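Local structure of N-acetylgalactosaminyltransferase 7 (Homo sapiens, 6IWR) at residues 265-270 with 368-373; 320-325 with 372-377; 471-476 with 589-594; 417-422 with 466-471. The protein belongs to the N-acetylgalactosaminyltransferase family and combines a glycosyltransferase domain of the GT-A clan with a ricin-type beta-trefoil lectin domain. All blocks are in the same frame, centred on the assembly; numbering follows the deposited sequence.

Contact 1: 265-270 with 368-373; sequences CTVPLI and GKLLFV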
loop_
_atom_site.group_PDB
_atom_site.type_symbol
_atom_site.label_atom_id
_atom_site.label_comp_id
_atom_site.label_asym_id
_atom_site.label_seq_id
_atom_site.Cartn_x
_atom_site.Cartn_y
_atom_site.Cartn_z
ATOM N N CYS A 265 -27.502 20.590 16.829
ATOM C CA CYS A 265 -26.405 19.702 17.172
ATOM C C CYS A 265 -25.123 20.322 16.647
ATOM O O CYS A 265 -25.067 20.799 15.509
ATOM C CB CYS A 265 -26.630 18.308 16.597
ATOM S SG CYS A 265 -25.210 17.265 16.540
ATOM N N THR A 266 -24.100 20.314 17.469
ATOM C CA THR A 266 -22.931 21.138 17.257
ATOM C C THR A 266 -21.706 20.266 17.028
ATOM O O THR A 266 -21.616 19.149 17.557
ATOM C CB THR A 266 -22.757 22.042 18.462
ATOM O OG1 THR A 266 -23.439 23.264 18.182
ATOM C CG2 THR A 266 -21.398 22.374 18.624
ATOM N N VAL A 267 -20.767 20.780 16.231
ATOM C CA VAL A 267 -19.572 20.036 15.853
ATOM C C VAL A 267 -18.360 20.962 15.867
ATOM O O VAL A 267 -18.350 21.977 15.181
ATOM C CB VAL A 267 -19.707 19.378 14.468
ATOM C CG1 VAL A 267 -18.623 18.340 14.293
ATOM C CG2 VAL A 267 -21.096 18.759 14.283
ATOM N N PRO A 268 -17.329 20.659 16.645
ATOM C CA PRO A 268 -16.089 21.440 16.559
ATOM C C PRO A 268 -15.372 21.194 15.235
ATOM O O PRO A 268 -15.562 20.173 14.577
ATOM C CB PRO A 268 -15.264 20.897 17.728
ATOM C CG PRO A 268 -15.698 19.441 17.794
ATOM C CD PRO A 268 -17.188 19.469 17.497
ATOM N N LEU A 269 -14.540 22.151 14.842
ATOM C CA LEU A 269 -13.594 21.880 13.770
ATOM C C LEU A 269 -12.568 20.864 14.261
ATOM O O LEU A 269 -11.914 21.067 15.292
ATOM C CB LEU A 269 -12.891 23.153 13.308
ATOM C CG LEU A 269 -13.786 24.236 12.698
ATOM C CD1 LEU A 269 -12.958 25.229 11.869
ATOM C CD2 LEU A 269 -14.895 23.623 11.877
ATOM N N ILE A 270 -12.453 19.751 13.544
ATOM C CA ILE A 270 -11.595 18.652 13.956
ATOM C C ILE A 270 -10.235 18.850 13.301
ATOM O O ILE A 270 -10.119 18.741 12.080
ATOM C CB ILE A 270 -12.194 17.300 13.569
ATOM C CG1 ILE A 270 -13.597 17.150 14.164
ATOM C CG2 ILE A 270 -11.293 16.172 14.056
ATOM C CD1 ILE A 270 -14.181 15.757 13.956
ATOM N N GLY A 368 -34.240 19.883 12.944
ATOM C CA GLY A 368 -33.093 20.381 13.664
ATOM C C GLY A 368 -32.103 21.062 12.744
ATOM O O GLY A 368 -32.386 21.344 11.579
ATOM N N LYS A 369 -30.916 21.330 13.295
ATOM C CA LYS A 369 -29.808 21.887 12.540
ATOM C C LYS A 369 -28.510 21.266 13.035
ATOM O O LYS A 369 -28.383 20.895 14.210
ATOM C CB LYS A 369 -29.692 23.404 12.675
ATOM C CG LYS A 369 -30.834 24.263 12.152
ATOM C CD LYS A 369 -30.822 25.586 12.966
ATOM C CE LYS A 369 -31.611 26.735 12.348
ATOM N NZ LYS A 369 -30.705 27.558 11.477
ATOM N N LEU A 370 -27.552 21.158 12.113
ATOM C CA LEU A 370 -26.218 20.658 12.395
ATOM C C LEU A 370 -25.262 21.790 12.046
ATOM O O LEU A 370 -25.190 22.203 10.881
ATOM C CB LEU A 370 -25.933 19.419 11.563
ATOM C CG LEU A 370 -24.881 18.380 11.938
ATOM C CD1 LEU A 370 -24.152 17.980 10.696
ATOM C CD2 LEU A 370 -23.946 18.885 12.961
ATOM N N LEU A 371 -24.538 22.309 13.041
ATOM C CA LEU A 371 -23.631 23.433 12.829
ATOM C C LEU A 371 -22.195 23.059 13.166
ATOM O O LEU A 371 -21.935 22.425 14.197
ATOM C CB LEU A 371 -24.045 24.624 13.665
ATOM C CG LEU A 371 -25.500 24.990 13.460
ATOM C CD1 LEU A 371 -25.894 25.992 14.520
ATOM C CD2 LEU A 371 -25.675 25.569 12.075
ATOM N N PHE A 372 -21.276 23.439 12.278
ATOM C CA PHE A 372 -19.852 23.450 12.592
ATOM C C PHE A 372 -19.515 24.754 13.293
ATOM O O PHE A 372 -20.023 25.817 12.921
ATOM C CB PHE A 372 -18.996 23.326 11.332
ATOM C CG PHE A 372 -18.958 21.945 10.746
ATOM C CD1 PHE A 372 -19.829 20.957 11.178
ATOM C CD2 PHE A 372 -18.056 21.647 9.731
ATOM C CE1 PHE A 372 -19.784 19.702 10.620
ATOM C CE2 PHE A 372 -18.012 20.396 9.167
ATOM C CZ PHE A 372 -18.869 19.423 9.616
ATOM N N VAL A 373 -18.652 24.673 14.300
ATOM C CA VAL A 373 -18.380 25.804 15.188
ATOM C C VAL A 373 -16.916 26.214 15.051
ATOM O O VAL A 373 -16.062 25.650 15.737
ATOM C CB VAL A 373 -18.739 25.453 16.646
ATOM C CG1 VAL A 373 -18.527 26.641 17.571
ATOM C CG2 VAL A 373 -20.185 24.936 16.748
#
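Cys265 to Val267 pair with Leu370 to Phe372 as neighbouring parallel strands deep in the large mixed sheet of the chain, a buried backbone ladder with mostly apolar side chains on both faces. Its rungs start where Cys265 N donates to Lys369 O at 2.8 Å, and Leu371 N returns a bond to Cys265 O. One step on, Val267 N bonds to Leu371 O at a bent 131°, and Val373 N closes the run on Val267 O at 2.9 Å. The strand axes are 29° apart, the twist usual in such a sheet. This is the central sheet of a glycosyltransferase of the GT-A clan, and the Pro268 side chain lies about 14 Å from the bound manganese ion. On the face carrying Cys265, Val267, Leu370 and Phe372, the Val267 side chain and the Phe372 ring lie side by side and point the same way, with Val267 CB 3.7 Å from Phe372 CD1. Cys265 SG packs more loosely on Leu370 CD2 at 4.1 Å, and helix 355-365 covers both residues through Ile363, Ser360 and Trp364. On the other face, Thr266 holds CG2 anti to its backbone N and against Val373 CG2, while its OG1 makes a weak hydrogen bond to Leu254 O. Helix 251-260 covers that side, with Pro257 and Ile258 on Thr266 and Pro253 on Val373.

Contact 2: 320-325 with 372-377; sequences EPYRSP and FVPCSR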
loop_
_atom_site.group_PDB
_atom_site.type_symbol
_atom_site.label_atom_id
_atom_site.label_comp_id
_atom_site.label_asym_id
_atom_site.label_seq_id
_atom_site.Cartn_x
_atom_site.Cartn_y
_atom_site.Cartn_z
ATOM N N GLU A 320 -18.584 32.847 13.186
ATOM C CA GLU A 320 -19.707 32.223 13.885
ATOM C C GLU A 320 -19.994 30.823 13.340
ATOM O O GLU A 320 -19.483 30.434 12.282
ATOM C CB GLU A 320 -20.956 33.083 13.777
ATOM C CG GLU A 320 -21.226 33.589 12.391
ATOM C CD GLU A 320 -22.336 34.597 12.388
ATOM O OE1 GLU A 320 -23.434 34.289 11.885
ATOM O OE2 GLU A 320 -22.118 35.691 12.935
ATOM N N PRO A 321 -20.838 30.046 14.033
ATOM C CA PRO A 321 -21.199 28.717 13.524
ATOM C C PRO A 321 -21.669 28.802 12.084
ATOM O O PRO A 321 -22.044 29.872 11.592
ATOM C CB PRO A 321 -22.332 28.280 14.452
ATOM C CG PRO A 321 -22.062 29.030 15.710
ATOM C CD PRO A 321 -21.562 30.364 15.272
ATOM N N TYR A 322 -21.625 27.659 11.397
ATOM C CA TYR A 322 -22.245 27.579 10.078
ATOM C C TYR A 322 -22.861 26.196 9.870
ATOM O O TYR A 322 -22.605 25.253 10.626
ATOM C CB TYR A 322 -21.251 27.941 8.963
ATOM C CG TYR A 322 -19.981 27.101 8.871
ATOM C CD1 TYR A 322 -19.944 25.932 8.102
ATOM C CD2 TYR A 322 -18.813 27.494 9.510
ATOM C CE1 TYR A 322 -18.796 25.175 7.986
ATOM C CE2 TYR A 322 -17.664 26.737 9.408
ATOM C CZ TYR A 322 -17.658 25.576 8.634
ATOM O OH TYR A 322 -16.515 24.817 8.502
ATOM N N ARG A 323 -23.696 26.089 8.834
ATOM C CA ARG A 323 -24.391 24.833 8.562
ATOM C C ARG A 323 -23.501 23.842 7.803
ATOM O O ARG A 323 -22.832 24.204 6.831
ATOM C CB ARG A 323 -25.667 25.094 7.770
ATOM C CG ARG A 323 -26.586 26.126 8.398
ATOM C CD ARG A 323 -27.937 26.234 7.709
ATOM N NE ARG A 323 -27.854 26.675 6.316
ATOM C CZ ARG A 323 -28.927 26.896 5.564
ATOM N NH1 ARG A 323 -30.123 26.736 6.105
ATOM N NH2 ARG A 323 -28.815 27.280 4.304
ATOM N N SER A 324 -23.517 22.583 8.239
ATOM C CA SER A 324 -22.976 21.473 7.483
ATOM C C SER A 324 -24.076 20.455 7.179
ATOM O O SER A 324 -24.951 20.224 8.018
ATOM C CB SER A 324 -21.844 20.782 8.247
ATOM O OG SER A 324 -21.403 19.628 7.537
ATOM N N PRO A 325 -24.072 19.829 6.000
ATOM C CA PRO A 325 -25.070 18.777 5.757
ATOM C C PRO A 325 -24.820 17.520 6.583
ATOM O O PRO A 325 -25.773 16.772 6.850
ATOM C CB PRO A 325 -24.946 18.495 4.250
ATOM C CG PRO A 325 -24.135 19.636 3.685
ATOM C CD PRO A 325 -23.224 20.064 4.822
ATOM N N PHE A 372 -21.276 23.439 12.278
ATOM C CA PHE A 372 -19.852 23.450 12.592
ATOM C C PHE A 372 -19.515 24.754 13.293
ATOM O O PHE A 372 -20.023 25.817 12.921
ATOM C CB PHE A 372 -18.996 23.326 11.332
ATOM C CG PHE A 372 -18.958 21.945 10.746
ATOM C CD1 PHE A 372 -19.829 20.957 11.178
ATOM C CD2 PHE A 372 -18.056 21.647 9.731
ATOM C CE1 PHE A 372 -19.784 19.702 10.620
ATOM C CE2 PHE A 372 -18.012 20.396 9.167
ATOM C CZ PHE A 372 -18.869 19.423 9.616
ATOM N N VAL A 373 -18.652 24.673 14.300
ATOM C CA VAL A 373 -18.380 25.804 15.188
ATOM C C VAL A 373 -16.916 26.214 15.051
ATOM O O VAL A 373 -16.062 25.650 15.737
ATOM C CB VAL A 373 -18.739 25.453 16.646
ATOM C CG1 VAL A 373 -18.527 26.641 17.571
ATOM C CG2 VAL A 373 -20.185 24.936 16.748
ATOM N N PRO A 374 -16.585 27.191 14.193
ATOM C CA PRO A 374 -15.171 27.554 13.984
ATOM C C PRO A 374 -14.420 27.882 15.244
ATOM O O PRO A 374 -13.188 27.792 15.271
ATOM C CB PRO A 374 -15.270 28.796 13.081
ATOM C CG PRO A 374 -16.479 28.551 12.307
ATOM C CD PRO A 374 -17.458 27.982 13.311
ATOM N N CYS A 375 -15.106 28.327 16.273
ATOM C CA CYS A 375 -14.377 28.728 17.457
ATOM C C CYS A 375 -14.195 27.579 18.430
ATOM O O CYS A 375 -13.547 27.765 19.464
ATOM C CB CYS A 375 -15.068 29.926 18.131
ATOM S SG CYS A 375 -14.851 31.486 17.210
ATOM N N SER A 376 -14.751 26.406 18.137
ATOM C CA SER A 376 -14.535 25.214 18.944
ATOM C C SER A 376 -13.692 24.252 18.117
ATOM O O SER A 376 -14.104 23.828 17.035
ATOM C CB SER A 376 -15.871 24.602 19.365
ATOM O OG SER A 376 -15.709 23.534 20.303
ATOM N N ARG A 377 -12.504 23.922 18.614
ATOM C CA ARG A 377 -11.540 23.121 17.874
ATOM C C ARG A 377 -11.085 21.966 18.744
ATOM O O ARG A 377 -10.922 22.121 19.957
ATOM C CB ARG A 377 -10.339 23.939 17.427
ATOM C CG ARG A 377 -10.726 25.108 16.568
ATOM C CD ARG A 377 -9.510 25.730 15.912
ATOM N NE ARG A 377 -9.115 25.076 14.665
ATOM C CZ ARG A 377 -9.225 25.636 13.461
ATOM N NH1 ARG A 377 -9.727 26.858 13.334
ATOM N NH2 ARG A 377 -8.809 24.976 12.391
#
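Phe372 meets Tyr322 and Ser324 with almost every atom of its side chain. Its CB sits over one face of the Tyr322 ring, 4.0 Å from the centroid and offset toward the rim, a CH-pi contact. Next out, CG and CD1 lie beneath Ser324 CB, which stands over the Phe372 ring face 3.5 Å from its centroid. On the other branch, Tyr322 OH lies at the ring edge, near its plane, 3.7 Å from Phe372 CD2. The tip atoms CE1 and CZ run under both CB and OG of Ser324. The two aromatic planes are inclined at 59°, an oblique pair. Tyr322 CE2, at the edge of its ring, takes Pro374 CG 3.6 Å away. The backbones hold the pair in an antiparallel hydrogen-bonded bridge: Tyr322 N donates to Phe372 O at 2.9 Å, and Phe372 N to Tyr322 O. A type I beta turn follows from Val373 to Ser376, and in it Cys375 is disulfide-linked to Cys137. Both hydroxyls touch the phenyl ring, but they hydrogen-bond to other residues, Tyr322 OH to Ala292 O and Ser324 OG to Ala326 O and Gly294 N, so these two neighbours hold the ring by CH-pi and van der Waals contact.

Contact 3: 471-476 with 589-594; sequences NVDWGE and WEMNNI
Met591 presses on Asp473 and Trp474 where the last strand of the beta-trefoil comes back to the beginning of the lectin domain and pairs with strand 476-479. Its CG stands anti to the backbone N (chi1 -163°), and the thioether passes alongside Asp473 in the opposite sense, SD lying 3.8 Å from Asp473 CB. The methyl CE goes on to Trp474 CA. Lys552 ties the two segments together, its NZ bound to Met591 O and salt-bridged to Asp473 OD2. Asn592 follows as the antiparallel partner of Glu476, and its N donates to Glu476 O at 3.2 Å. The same pair is joined through side chains: Asn592 ND2 bonds at 2.8 Å and 161° to the anti lone pair of Glu476 OE1, whose chain runs extended beyond CG. That oxygen is also salt-bridged to Arg478, so two donors grip it. Asn593 then lays its amide on the Trp474 indole, the planes 12° apart and ND2 over the ring centre. Its CB lies over the face of the six-membered ring in a CH-pi contact, 3.9 Å from the centroid, while ND2 makes a weak hydrogen bond to Trp474 O. Ile594 finishes the walk, crossing Glu476 at about a right angle with CD1 3.9 Å from Glu476 CD, while Ile594 O lies in the indole plane, 3.2 Å from Trp474 CZ3.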
loop_
_atom_site.group_PDB
_atom_site.type_symbol
_atom_site.label_atom_id
_atom_site.label_comp_id
_atom_site.label_asym_id
_atom_site.label_seq_id
_atom_site.Cartn_x
_atom_site.Cartn_y
_atom_site.Cartn_z
ATOM N N ASN A 471 -26.756 2.252 -14.111
ATOM C CA ASN A 471 -25.913 1.192 -14.657
ATOM C C ASN A 471 -26.617 0.501 -15.816
ATOM O O ASN A 471 -27.835 0.324 -15.792
ATOM C CB ASN A 471 -25.571 0.156 -13.588
ATOM C CG ASN A 471 -24.584 0.673 -12.580
ATOM O OD1 ASN A 471 -23.656 1.417 -12.926
ATOM N ND2 ASN A 471 -24.773 0.298 -11.315
ATOM N N VAL A 472 -25.851 0.119 -16.834
ATOM C CA VAL A 472 -26.367 -0.841 -17.807
ATOM C C VAL A 472 -26.323 -2.249 -17.231
ATOM O O VAL A 472 -27.315 -2.986 -17.273
ATOM C CB VAL A 472 -25.594 -0.771 -19.139
ATOM C CG1 VAL A 472 -26.131 -1.835 -20.088
ATOM C CG2 VAL A 472 -25.722 0.596 -19.768
ATOM N N ASP A 473 -25.181 -2.632 -16.668
ATOM C CA ASP A 473 -24.975 -3.956 -16.109
ATOM C C ASP A 473 -23.844 -3.855 -15.088
ATOM O O ASP A 473 -23.092 -2.873 -15.061
ATOM C CB ASP A 473 -24.669 -4.956 -17.229
ATOM C CG ASP A 473 -25.078 -6.374 -16.892
ATOM O OD1 ASP A 473 -25.110 -6.726 -15.703
ATOM O OD2 ASP A 473 -25.340 -7.153 -17.837
ATOM N N TRP A 474 -23.743 -4.863 -14.223
ATOM C CA TRP A 474 -22.682 -4.887 -13.227
ATOM C C TRP A 474 -22.377 -6.337 -12.884
ATOM O O TRP A 474 -23.203 -7.230 -13.086
ATOM C CB TRP A 474 -23.063 -4.097 -11.962
ATOM C CG TRP A 474 -24.247 -4.674 -11.242
ATOM C CD1 TRP A 474 -25.568 -4.442 -11.503
ATOM C CD2 TRP A 474 -24.213 -5.603 -10.165
ATOM N NE1 TRP A 474 -26.362 -5.161 -10.648
ATOM C CE2 TRP A 474 -25.553 -5.890 -9.815
ATOM C CE3 TRP A 474 -23.179 -6.226 -9.456
ATOM C CZ2 TRP A 474 -25.886 -6.773 -8.782
ATOM C CZ3 TRP A 474 -23.512 -7.104 -8.422
ATOM C CH2 TRP A 474 -24.855 -7.361 -8.094
ATOM N N GLY A 475 -21.180 -6.564 -12.359
ATOM C CA GLY A 475 -20.816 -7.879 -11.870
ATOM C C GLY A 475 -19.372 -8.240 -12.165
ATOM O O GLY A 475 -18.541 -7.359 -12.440
ATOM N N GLU A 476 -19.060 -9.534 -12.071
ATOM C CA GLU A 476 -17.821 -10.051 -12.630
ATOM C C GLU A 476 -17.833 -9.883 -14.150
ATOM O O GLU A 476 -18.891 -9.884 -14.794
ATOM C CB GLU A 476 -17.656 -11.529 -12.273
ATOM C CG GLU A 476 -18.639 -12.446 -13.003
ATOM C CD GLU A 476 -18.486 -13.917 -12.660
ATOM O OE1 GLU A 476 -19.148 -14.745 -13.322
ATOM O OE2 GLU A 476 -17.704 -14.264 -11.754
ATOM N N TRP A 589 -17.250 -12.371 -23.618
ATOM C CA TRP A 589 -17.289 -12.077 -22.192
ATOM C C TRP A 589 -18.726 -12.087 -21.714
ATOM O O TRP A 589 -19.636 -11.745 -22.471
ATOM C CB TRP A 589 -16.724 -10.697 -21.865
ATOM C CG TRP A 589 -15.366 -10.483 -22.335
ATOM C CD1 TRP A 589 -14.980 -10.009 -23.553
ATOM C CD2 TRP A 589 -14.170 -10.711 -21.590
ATOM N NE1 TRP A 589 -13.603 -9.939 -23.623
ATOM C CE2 TRP A 589 -13.086 -10.369 -22.428
ATOM C CE3 TRP A 589 -13.909 -11.184 -20.298
ATOM C CZ2 TRP A 589 -11.776 -10.488 -22.019
ATOM C CZ3 TRP A 589 -12.605 -11.287 -19.891
ATOM C CH2 TRP A 589 -11.555 -10.945 -20.749
ATOM N N GLU A 590 -18.925 -12.449 -20.445
ATOM C CA GLU A 590 -20.192 -12.255 -19.759
ATOM C C GLU A 590 -20.013 -11.292 -18.591
ATOM O O GLU A 590 -18.926 -11.166 -18.012
ATOM C CB GLU A 590 -20.792 -13.573 -19.234
ATOM C CG GLU A 590 -19.945 -14.818 -19.301
ATOM C CD GLU A 590 -20.714 -16.055 -18.831
ATOM O OE1 GLU A 590 -21.876 -15.896 -18.443
ATOM O OE2 GLU A 590 -20.176 -17.186 -18.855
ATOM N N MET A 591 -21.098 -10.606 -18.233
ATOM C CA MET A 591 -21.119 -9.810 -17.011
ATOM C C MET A 591 -22.234 -10.336 -16.122
ATOM O O MET A 591 -23.420 -10.135 -16.401
ATOM C CB MET A 591 -21.291 -8.318 -17.291
ATOM C CG MET A 591 -20.919 -7.405 -16.105
ATOM S SD MET A 591 -20.956 -5.658 -16.600
ATOM C CE MET A 591 -19.688 -4.904 -15.593
ATOM N N ASN A 592 -21.843 -10.985 -15.045
ATOM C CA ASN A 592 -22.764 -11.667 -14.156
ATOM C C ASN A 592 -22.798 -10.935 -12.834
ATOM O O ASN A 592 -21.746 -10.567 -12.295
ATOM C CB ASN A 592 -22.331 -13.115 -13.964
ATOM C CG ASN A 592 -22.094 -13.789 -15.264
ATOM O OD1 ASN A 592 -22.981 -13.804 -16.101
ATOM N ND2 ASN A 592 -20.878 -14.290 -15.486
ATOM N N ASN A 593 -24.003 -10.712 -12.332
ATOM C CA ASN A 593 -24.132 -10.142 -11.001
ATOM C C ASN A 593 -23.513 -11.084 -9.995
ATOM O O ASN A 593 -23.740 -12.296 -10.029
ATOM C CB ASN A 593 -25.591 -9.902 -10.616
ATOM C CG ASN A 593 -26.274 -8.894 -11.497
ATOM O OD1 ASN A 593 -27.491 -8.928 -11.625
ATOM N ND2 ASN A 593 -25.503 -8.004 -12.125
ATOM N N ILE A 594 -22.727 -10.522 -9.104
ATOM C CA ILE A 594 -22.262 -11.244 -7.939
ATOM C C ILE A 594 -23.116 -10.808 -6.757
ATOM O O ILE A 594 -23.198 -9.619 -6.435
ATOM C CB ILE A 594 -20.775 -10.988 -7.699
ATOM C CG1 ILE A 594 -20.025 -11.425 -8.947
ATOM C CG2 ILE A 594 -20.308 -11.786 -6.512
ATOM C CD1 ILE A 594 -20.380 -12.821 -9.372
#

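Contact 4: 417-422 with 466-471; sequences KDYFYA and PLPPKN
Tyr419 gives up the most surface here, taking Leu467 on its ring and Pro468 beside it. Leu467 CG stands over the centre of the Tyr419 ring, 3.6 Å from the centroid, in a CH-pi contact nearly on the ring normal. Further along the leucine, CD2 reaches the rim and lies 3.9 Å from Tyr419 OH. Pro468 approaches the same ring obliquely nearer its root: Pro468 CD is 3.6 Å from Tyr419 CD1, and Pro468 CG rests on the helix backbone at Tyr419 O. The contact sets helix 417-423 against the irregular, proline-rich run that leads into strand 471-474, the first strand of an antiparallel sheet in the lectin part of the chain. One helical turn on from Tyr419, Ala422 is the buried residue of the group. Its CB faces the run and meets Pro469 O at 3.6 Å, with Pro468 CG a little farther off at 4.2 Å. The polar link is also made at Ala422. Asn471 ND2 donates to Ala422 O at 2.9 Å, coming in from the side with a C=O...N angle of 113° and tilted 18° from the carbonyl plane. Arg512, on the neighbouring strand of that sheet, adds a weak hydrogen bond to the same Ala422 oxygen.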
loop_
_atom_site.group_PDB
_atom_site.type_symbol
_atom_site.label_atom_id
_atom_site.label_comp_id
_atom_site.label_asym_id
_atom_site.label_seq_id
_atom_site.Cartn_x
_atom_site.Cartn_y
_atom_site.Cartn_z
ATOM N N LYS A 417 -32.165 6.853 -3.353
ATOM C CA LYS A 417 -31.574 5.521 -3.227
ATOM C C LYS A 417 -31.044 5.023 -4.570
ATOM O O LYS A 417 -30.000 4.366 -4.607
ATOM C CB LYS A 417 -32.547 4.497 -2.613
ATOM C CG LYS A 417 -33.924 4.323 -3.225
ATOM C CD LYS A 417 -34.759 3.338 -2.384
ATOM C CE LYS A 417 -35.842 4.032 -1.518
ATOM N NZ LYS A 417 -37.022 3.111 -1.324
ATOM N N ASP A 418 -31.708 5.376 -5.680
ATOM C CA ASP A 418 -31.244 4.984 -7.015
ATOM C C ASP A 418 -29.789 5.368 -7.253
ATOM O O ASP A 418 -29.030 4.603 -7.866
ATOM C CB ASP A 418 -32.115 5.630 -8.099
ATOM C CG ASP A 418 -33.562 5.233 -7.999
ATOM O OD1 ASP A 418 -33.868 4.275 -7.258
ATOM O OD2 ASP A 418 -34.390 5.901 -8.655
ATOM N N TYR A 419 -29.384 6.564 -6.819
ATOM C CA TYR A 419 -27.990 6.952 -7.016
ATOM C C TYR A 419 -27.054 6.074 -6.190
ATOM O O TYR A 419 -25.977 5.693 -6.661
ATOM C CB TYR A 419 -27.804 8.437 -6.688
ATOM C CG TYR A 419 -28.715 9.302 -7.519
ATOM C CD1 TYR A 419 -28.589 9.316 -8.897
ATOM C CD2 TYR A 419 -29.728 10.054 -6.941
ATOM C CE1 TYR A 419 -29.415 10.054 -9.680
ATOM C CE2 TYR A 419 -30.568 10.813 -7.720
ATOM C CZ TYR A 419 -30.402 10.811 -9.094
ATOM O OH TYR A 419 -31.224 11.559 -9.907
ATOM N N PHE A 420 -27.445 5.724 -4.966
ATOM C CA PHE A 420 -26.580 4.875 -4.158
ATOM C C PHE A 420 -26.420 3.492 -4.792
ATOM O O PHE A 420 -25.314 2.927 -4.813
ATOM C CB PHE A 420 -27.127 4.763 -2.739
ATOM C CG PHE A 420 -26.355 3.817 -1.890
ATOM C CD1 PHE A 420 -25.143 4.190 -1.324
ATOM C CD2 PHE A 420 -26.811 2.532 -1.694
ATOM C CE1 PHE A 420 -24.417 3.286 -0.561
ATOM C CE2 PHE A 420 -26.088 1.630 -0.946
ATOM C CZ PHE A 420 -24.898 2.003 -0.381
ATOM N N TYR A 421 -27.514 2.942 -5.339
ATOM C CA TYR A 421 -27.490 1.621 -5.959
ATOM C C TYR A 421 -26.757 1.600 -7.304
ATOM O O TYR A 421 -26.158 0.572 -7.649
ATOM C CB TYR A 421 -28.920 1.114 -6.092
ATOM C CG TYR A 421 -29.539 0.729 -4.768
ATOM C CD1 TYR A 421 -28.786 0.069 -3.800
ATOM C CD2 TYR A 421 -30.868 1.017 -4.486
ATOM C CE1 TYR A 421 -29.328 -0.291 -2.588
ATOM C CE2 TYR A 421 -31.429 0.664 -3.264
ATOM C CZ TYR A 421 -30.649 0.003 -2.325
ATOM O OH TYR A 421 -31.193 -0.357 -1.112
ATOM N N ALA A 422 -26.778 2.706 -8.061
ATOM C CA ALA A 422 -25.904 2.835 -9.224
ATOM C C ALA A 422 -24.431 2.849 -8.826
ATOM O O ALA A 422 -23.592 2.284 -9.541
ATOM C CB ALA A 422 -26.233 4.104 -10.012
ATOM N N PRO A 466 -21.075 14.734 -8.715
ATOM C CA PRO A 466 -22.289 14.704 -9.552
ATOM C C PRO A 466 -23.082 13.418 -9.377
ATOM O O PRO A 466 -22.546 12.370 -9.015
ATOM C CB PRO A 466 -21.742 14.810 -10.979
ATOM C CG PRO A 466 -20.347 15.370 -10.834
ATOM C CD PRO A 466 -19.841 14.978 -9.484
ATOM N N LEU A 467 -24.376 13.505 -9.644
ATOM C CA LEU A 467 -25.217 12.316 -9.628
ATOM C C LEU A 467 -24.696 11.309 -10.651
ATOM O O LEU A 467 -24.387 11.697 -11.783
ATOM C CB LEU A 467 -26.656 12.685 -9.953
ATOM C CG LEU A 467 -27.591 13.068 -8.796
ATOM C CD1 LEU A 467 -26.782 13.350 -7.520
ATOM C CD2 LEU A 467 -28.531 14.230 -9.163
ATOM N N PRO A 468 -24.584 10.025 -10.311
ATOM C CA PRO A 468 -23.972 9.077 -11.247
ATOM C C PRO A 468 -24.994 8.573 -12.241
ATOM O O PRO A 468 -26.180 8.477 -11.904
ATOM C CB PRO A 468 -23.499 7.945 -10.332
ATOM C CG PRO A 468 -24.593 7.880 -9.292
ATOM C CD PRO A 468 -24.956 9.355 -9.045
ATOM N N PRO A 469 -24.579 8.247 -13.467
ATOM C CA PRO A 469 -25.503 7.609 -14.412
ATOM C C PRO A 469 -25.953 6.240 -13.920
ATOM O O PRO A 469 -25.234 5.549 -13.196
ATOM C CB PRO A 469 -24.672 7.491 -15.696
ATOM C CG PRO A 469 -23.595 8.502 -15.567
ATOM C CD PRO A 469 -23.299 8.601 -14.102
ATOM N N LYS A 470 -27.160 5.853 -14.327
ATOM C CA LYS A 470 -27.669 4.516 -14.058
ATOM C C LYS A 470 -26.704 3.483 -14.609
ATOM O O LYS A 470 -25.895 3.804 -15.485
ATOM C CB LYS A 470 -29.045 4.331 -14.688
ATOM C CG LYS A 470 -30.140 5.121 -14.015
ATOM C CD LYS A 470 -31.320 5.373 -14.954
ATOM C CE LYS A 470 -31.304 6.821 -15.435
ATOM N NZ LYS A 470 -32.643 7.301 -15.892
ATOM N N ASN A 471 -26.756 2.252 -14.111
ATOM C CA ASN A 471 -25.913 1.192 -14.657
ATOM C C ASN A 471 -26.617 0.501 -15.816
ATOM O O ASN A 471 -27.835 0.324 -15.792
ATOM C CB ASN A 471 -25.571 0.156 -13.588
ATOM C CG ASN A 471 -24.584 0.673 -12.580
ATOM O OD1 ASN A 471 -23.656 1.417 -12.926
ATOM N ND2 ASN A 471 -24.773 0.298 -11.315
#

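In the fold
Contacts 1 and 2 are one neighbourhood, their centres 5 Å apart: they share Phe372 and Val373 on strand 369-373, which lies between strands 264-274 and 322-323 in the large mixed sheet. Contacts 3 and 4 form a second pair, their centres about 16 Å apart, and share Asn471. Along the chain, contacts 1 and 2 end on the same stretch, then contact 4 closes before contact 3 opens. Centre to centre, contact 1 is about 29 Å from contact 4 and 41 Å from contact 3, which lies on the opposite side of the chain's centre. Contact 4 sets helix 417-423 against the segment that runs into the trefoil, whose start and end meet at contact 3.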